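PDB 3AAM: endonuclease IV from Thermus thermophilus, which cleaves phosphodiester bonds at apurinic or apyrimidinic sites in DNA during base excision repair, leaving a 3'-hydroxyl and a 5'-terminal sugar phosphate. Local coordinates for residues 190-193 against 197-200. Numbering follows the deposited sequence.
Sequences ALDR and LERV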
loop_
_atom_site.group_PDB
_atom_site.type_symbol
_atom_site.label_atom_id
_atom_site.label_comp_id
_atom_site.label_asym_id
_atom_site.label_seq_id
_atom_site.Cartn_x
_atom_site.Cartn_y
_atom_site.Cartn_z
ATOM N N ALA A 190 -10.275 9.249 13.945
ATOM C CA ALA A 190 -11.164 8.099 13.849
ATOM C C ALA A 190 -10.359 6.828 13.633
ATOM O O ALA A 190 -10.648 5.785 14.220
ATOM C CB ALA A 190 -12.155 8.298 12.701
ATOM N N LEU A 191 -9.334 6.918 12.795
ATOM C CA LEU A 191 -8.501 5.760 12.523
ATOM C C LEU A 191 -7.732 5.336 13.770
ATOM O O LEU A 191 -7.575 4.144 14.035
ATOM C CB LEU A 191 -7.527 6.063 11.380
ATOM C CG LEU A 191 -6.651 4.898 10.913
ATOM C CD1 LEU A 191 -7.531 3.750 10.430
ATOM C CD2 LEU A 191 -5.730 5.372 9.789
ATOM N N ASP A 192 -7.260 6.312 14.541
ATOM C CA ASP A 192 -6.508 6.018 15.751
ATOM C C ASP A 192 -7.398 5.374 16.811
ATOM O O ASP A 192 -6.962 4.487 17.546
ATOM C CB ASP A 192 -5.885 7.298 16.306
ATOM C CG ASP A 192 -4.909 7.024 17.427
ATOM O OD1 ASP A 192 -4.065 6.117 17.265
ATOM O OD2 ASP A 192 -4.983 7.715 18.466
ATOM N N ARG A 193 -8.647 5.818 16.882
ATOM C CA ARG A 193 -9.579 5.266 17.856
ATOM C C ARG A 193 -9.977 3.835 17.506
ATOM O O ARG A 193 -10.013 2.964 18.372
ATOM C CB ARG A 193 -10.840 6.135 17.944
ATOM C CG ARG A 193 -11.912 5.547 18.850
ATOM C CD ARG A 193 -13.123 6.461 19.017
ATOM N NE ARG A 193 -13.812 6.736 17.758
ATOM C CZ ARG A 193 -13.501 7.733 16.933
ATOM N NH1 ARG A 193 -14.184 7.902 15.809
ATOM N NH2 ARG A 193 -12.515 8.566 17.236
ATOM N N LEU A 197 -3.167 4.245 15.344
ATOM C CA LEU A 197 -2.159 4.643 14.370
ATOM C C LEU A 197 -0.829 3.907 14.474
ATOM O O LEU A 197 -0.045 3.909 13.523
ATOM C CB LEU A 197 -1.934 6.153 14.438
ATOM C CG LEU A 197 -3.158 6.968 14.001
ATOM C CD1 LEU A 197 -2.885 8.452 14.150
ATOM C CD2 LEU A 197 -3.497 6.637 12.552
ATOM N N GLU A 198 -0.566 3.263 15.606
ATOM C CA GLU A 198 0.689 2.536 15.744
ATOM C C GLU A 198 0.703 1.325 14.818
ATOM O O GLU A 198 1.759 0.756 14.535
ATOM C CB GLU A 198 0.916 2.096 17.197
ATOM C CG GLU A 198 -0.128 1.154 17.771
ATOM C CD GLU A 198 -1.480 1.813 17.970
ATOM O OE1 GLU A 198 -1.524 2.943 18.502
ATOM O OE2 GLU A 198 -2.500 1.194 17.604
ATOM N N ARG A 199 -0.476 0.946 14.331
ATOM C CA ARG A 199 -0.608 -0.196 13.436
ATOM C C ARG A 199 -0.876 0.239 11.997
ATOM O O ARG A 199 -1.449 -0.517 11.214
ATOM C CB ARG A 199 -1.734 -1.119 13.914
ATOM C CG ARG A 199 -1.660 -1.470 15.394
ATOM C CD ARG A 199 -0.347 -2.143 15.772
ATOM N NE ARG A 199 -0.239 -3.501 15.246
ATOM C CZ ARG A 199 0.726 -4.355 15.576
ATOM N NH1 ARG A 199 1.671 -3.993 16.433
ATOM N NH2 ARG A 199 0.746 -5.575 15.056
ATOM N N VAL A 200 -0.472 1.460 11.656
ATOM C CA VAL A 200 -0.649 1.978 10.296
ATOM C C VAL A 200 0.717 2.477 9.829
ATOM O O VAL A 200 0.985 3.683 9.806
ATOM C CB VAL A 200 -1.643 3.152 10.253
ATOM C CG1 VAL A 200 -1.919 3.542 8.806
ATOM C CG2 VAL A 200 -2.933 2.770 10.956
HETATM O O HOH W 1 -1.551 5.783 18.238
HETATM O O HOH W 2 -4.133 3.863 19.822
#
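D192, near the end of helix 184-194, turns its carboxylate onto the backbone of L197, where the chain, having left the helix, turns through a short 3-10 segment. The bond from L197 N to D192 OD1 is 2.8 Å long and nearly straight (174°), and it uses the anti lone pair of OD1, the one directed away from OD2. D192 holds CG anti to its N and beside its carbonyl carbon (chi1 -171°), which brings OD1 to this amide.

The same oxygen also serves solvent. One water donates to both D192 OD1, at 2.7 Å, and E198 OE1, at 2.9 Å; a second links the pair too, but its bond to OD1 is weak. D192 OD1 and E198 OE1 lie 4.2 Å apart, and these shared water donors probably ease the repulsion between them.

Apolar contacts continue inward. The L197 side chain crosses that of D192 at about a right angle, its CG 3.6 Å from D192 CB. Its CD2 branch turns to L191 instead, meeting CD2 of that residue at 3.8 Å. The same methyl, L191 CD2, meets V200 tip to tip, 4.0 Å from V200 CG2. L191 and V200 both also rest on L168 of strand 165-169.

In the loop itself, V200 N bonds to L197 O, closing a type I beta turn with E198 and R199 at its corners, while the backbone of R199 is hydrogen-bonded to that of V166. An aspartate gripping the amide five residues on thus fastens an alpha-to-beta connection of the TIM barrel, where outer helix 184-194 hands over to strand 202-208, beside parallel strand 165-169.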